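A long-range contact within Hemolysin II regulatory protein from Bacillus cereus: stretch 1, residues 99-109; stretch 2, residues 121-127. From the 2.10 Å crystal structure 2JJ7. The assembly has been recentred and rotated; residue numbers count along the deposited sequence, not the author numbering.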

# COMPACT_ATOMS: atom_id res chain seq x y z
N GLU B 99 -3.19 5.11 15.19
CA GLU B 99 -1.76 4.97 15.47
C GLU B 99 -1.27 3.53 15.33
O GLU B 99 -0.14 3.30 14.91
N ILE B 100 -2.13 2.58 15.70
CA ILE B 100 -1.82 1.16 15.59
C ILE B 100 -1.67 0.79 14.11
O ILE B 100 -0.85 -0.05 13.74
N GLY B 101 -2.45 1.44 13.24
CA GLY B 101 -2.30 1.26 11.81
C GLY B 101 -0.88 1.60 11.36
O GLY B 101 -0.18 0.78 10.75
N THR B 102 -0.47 2.82 11.68
CA THR B 102 0.86 3.32 11.32
C THR B 102 1.95 2.43 11.91
O THR B 102 2.87 2.03 11.19
N LEU B 103 1.84 2.10 13.19
CA LEU B 103 2.88 1.35 13.88
C LEU B 103 2.96 -0.09 13.39
O LEU B 103 4.07 -0.61 13.18
N ALA B 104 1.80 -0.73 13.21
CA ALA B 104 1.78 -2.09 12.69
C ALA B 104 2.27 -2.12 11.26
O ALA B 104 2.98 -3.04 10.90
N TYR B 105 1.91 -1.12 10.46
CA TYR B 105 2.41 -1.10 9.08
C TYR B 105 3.94 -1.11 9.06
O TYR B 105 4.55 -1.94 8.35
N GLU B 106 4.56 -0.22 9.84
CA GLU B 106 6.02 -0.11 9.92
C GLU B 106 6.67 -1.43 10.33
O GLU B 106 7.68 -1.82 9.77
N GLU B 107 6.09 -2.10 11.33
CA GLU B 107 6.63 -3.37 11.83
C GLU B 107 6.46 -4.48 10.81
O GLU B 107 7.26 -5.42 10.75
N ILE B 108 5.38 -4.40 10.02
CA ILE B 108 5.14 -5.39 8.96
C ILE B 108 6.14 -5.21 7.83
O ILE B 108 6.67 -6.18 7.33
N ILE B 109 6.40 -3.97 7.41
CA ILE B 109 7.22 -3.78 6.22
C ILE B 109 8.69 -3.85 6.56
O ILE B 109 9.50 -4.18 5.69
N TYR B 121 -0.62 -9.03 19.65
CA TYR B 121 -1.54 -7.91 19.83
C TYR B 121 -2.10 -7.27 18.55
O TYR B 121 -2.95 -6.38 18.62
N PHE B 122 -1.66 -7.73 17.39
CA PHE B 122 -2.20 -7.22 16.12
C PHE B 122 -1.76 -8.03 14.91
O PHE B 122 -2.58 -8.62 14.22
N ILE B 123 -0.45 -8.05 14.67
CA ILE B 123 0.10 -8.59 13.43
C ILE B 123 -0.21 -10.08 13.23
O ILE B 123 -0.45 -10.52 12.10
N GLY B 124 -0.17 -10.85 14.33
CA GLY B 124 -0.44 -12.29 14.27
C GLY B 124 -1.78 -12.58 13.61
O GLY B 124 -1.87 -13.41 12.71
N SER B 125 -2.82 -11.87 14.05
CA SER B 125 -4.17 -12.05 13.52
C SER B 125 -4.32 -11.44 12.13
O SER B 125 -5.04 -11.98 11.27
N PHE B 126 -3.63 -10.32 11.90
CA PHE B 126 -3.59 -9.67 10.59
C PHE B 126 -3.02 -10.61 9.52
O PHE B 126 -3.43 -10.57 8.36
N GLU B 127 -2.08 -11.46 9.92
CA GLU B 127 -1.45 -12.45 9.01
C GLU B 127 -2.39 -13.57 8.51
O GLU B 127 -1.99 -14.42 7.71

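A small, mainly apolar contact joins one side of a continuous helix (stretch 1) to the short helix 123-126 and its N-cap residue (stretch 2), held by interdigitating aliphatic and aromatic side chains with no hydrogen bond passing between them. The two stretches together bury 284 Å², and the backbones come nearest at Ala104 and Ile123, whose CA atoms lie 6.8 Å apart.

From stretch 1 the CA-to-CB bonds of Ile100, Ala104, Glu107 and Ile108 point toward the partner. Glu107 and Ile108 follow Ala104 by three and four residues, and Ile100 precedes it by four, which puts them on one helical face, kept in line by backbone bonds such as Ala104 N to Ile100 O (2.8 Å) and Ile108 N to Ala104 O (2.9 Å). Stretch 2 answers with Phe122, Ile123 and Phe126. Phe122 occupies the N-cap position, and Phe122 O accepts a hydrogen bond from Phe126 N at 3.1 Å, so a backbone hydrogen bond spans the turn that carries all three side chains.

Phe122, with chi1 t and chi2 at 91°, lays its ring obliquely against two residues one helical turn apart. Phe122 CD1 is 3.6 Å from CG2 of Ile100 (chi1 m, chi2 m), and Phe122 CD2 is likewise 3.6 Å from CB of Ala104.

Ile123 (m, t) has the most area covered of any residue here, 66 Å², and reaches three residues of the long helix. Ile123 CG1 lies 4.3 Å from Ala104 CB and 3.8 Å from Ile108 CG1, while Ile123 CD1 extends to 3.7 Å from Glu107 CB and to 4.1 Å from the carbonyl O of Ala104. Glu107 (m, m) therefore contributes the aliphatic base of its side chain; its end leads away, and both carboxylate oxygens are hydrogen-bonded elsewhere in the structure.

Ile108 (m, t) bridges the two bulky residues that follow Phe122 in the contact. Besides meeting Ile123, Ile108 CD1 comes within 4.0 Å of CD1 of Phe126 (chi1 t, chi2 −100°), approaching that ring obliquely. With 56 Å² covered by stretch 2, Ile108 remains partly exposed.

The remaining side chains take no part. Thr102, Leu103 and Glu106 lie out of reach, Tyr105 points sideways, and Gly101 has no side chain to offer. In stretch 2 the end of Glu127 comes nearer than its sideways CB would suggest, yet Glu127 OE2 stays 6.4 Å from Ile108 CG1. No hydrogen bond or salt bridge supplements this packing across the two stretches.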

# COMPACT_ATOMS: atom_id res chain seq x y z
CB GLU B 99 -1.43 5.50 16.88
CG GLU B 99 -1.61 6.98 17.01
CD GLU B 99 -3.02 7.39 17.41
OE1 GLU B 99 -3.93 6.53 17.52
OE2 GLU B 99 -3.21 8.60 17.63
CB ILE B 100 -2.90 0.29 16.32
CG1 ILE B 100 -2.89 0.51 17.86
CG2 ILE B 100 -2.73 -1.20 15.99
CD1 ILE B 100 -1.54 0.18 18.61
CB THR B 102 1.04 4.77 11.85
OG1 THR B 102 0.23 5.65 11.07
CG2 THR B 102 2.51 5.21 11.77
CB LEU B 103 2.69 1.39 15.40
CG LEU B 103 2.73 2.78 16.03
CD1 LEU B 103 2.43 2.69 17.53
CD2 LEU B 103 4.06 3.48 15.75
CB ALA B 104 0.39 -2.74 12.78
CB TYR B 105 1.85 0.07 8.26
CG TYR B 105 2.39 0.14 6.84
CD1 TYR B 105 1.77 -0.56 5.80
CD2 TYR B 105 3.53 0.89 6.54
CE1 TYR B 105 2.27 -0.50 4.49
CE2 TYR B 105 4.04 0.94 5.25
CZ TYR B 105 3.40 0.25 4.23
OH TYR B 105 3.92 0.31 2.96
CB GLU B 106 6.47 1.00 10.89
CG GLU B 106 6.35 2.43 10.36
CD GLU B 106 6.97 2.64 8.96
OE1 GLU B 106 8.04 2.04 8.65
OE2 GLU B 106 6.37 3.43 8.18
CB GLU B 107 5.97 -3.79 13.15
CG GLU B 107 6.16 -2.79 14.31
CD GLU B 107 7.53 -2.90 15.01
OE1 GLU B 107 8.34 -3.77 14.64
OE2 GLU B 107 7.79 -2.09 15.93
CB ILE B 108 3.70 -5.32 8.39
CG1 ILE B 108 2.68 -5.71 9.47
CG2 ILE B 108 3.55 -6.23 7.14
CD1 ILE B 108 1.23 -5.45 9.06
CB ILE B 109 6.92 -2.45 5.46
CG1 ILE B 109 7.03 -1.25 6.40
CG2 ILE B 109 5.57 -2.55 4.76
CD1 ILE B 109 7.43 0.06 5.72
CB TYR B 121 -0.90 -6.87 20.73
CG TYR B 121 -0.46 -7.45 22.06
CD1 TYR B 121 0.89 -7.52 22.39
CD2 TYR B 121 -1.39 -7.96 22.96
CE1 TYR B 121 1.29 -8.05 23.63
CE2 TYR B 121 -1.00 -8.50 24.18
CZ TYR B 121 0.34 -8.54 24.51
OH TYR B 121 0.71 -9.08 25.72
CB PHE B 122 -1.85 -5.73 15.91
CG PHE B 122 -2.62 -5.09 14.78
CD1 PHE B 122 -3.84 -4.47 15.02
CD2 PHE B 122 -2.15 -5.17 13.47
CE1 PHE B 122 -4.57 -3.90 13.97
CE2 PHE B 122 -2.87 -4.62 12.41
CZ PHE B 122 -4.09 -3.98 12.66
CB ILE B 123 1.61 -8.29 13.31
CG1 ILE B 123 1.81 -6.80 13.05
CG2 ILE B 123 2.26 -9.12 12.18
CD1 ILE B 123 3.19 -6.26 13.47
CB SER B 125 -5.20 -11.46 14.47
OG SER B 125 -5.23 -12.17 15.70
CB PHE B 126 -2.80 -8.34 10.67
CG PHE B 126 -3.07 -7.42 9.50
CD1 PHE B 126 -2.19 -7.34 8.43
CD2 PHE B 126 -4.24 -6.64 9.47
CE1 PHE B 126 -2.45 -6.50 7.34
CE2 PHE B 126 -4.50 -5.77 8.37
CZ PHE B 126 -3.61 -5.70 7.31
CB GLU B 127 -0.22 -13.05 9.66
CG GLU B 127 1.01 -12.19 9.45
CD GLU B 127 2.24 -12.70 10.16
OE1 GLU B 127 2.16 -13.74 10.84
OE2 GLU B 127 3.30 -12.03 10.04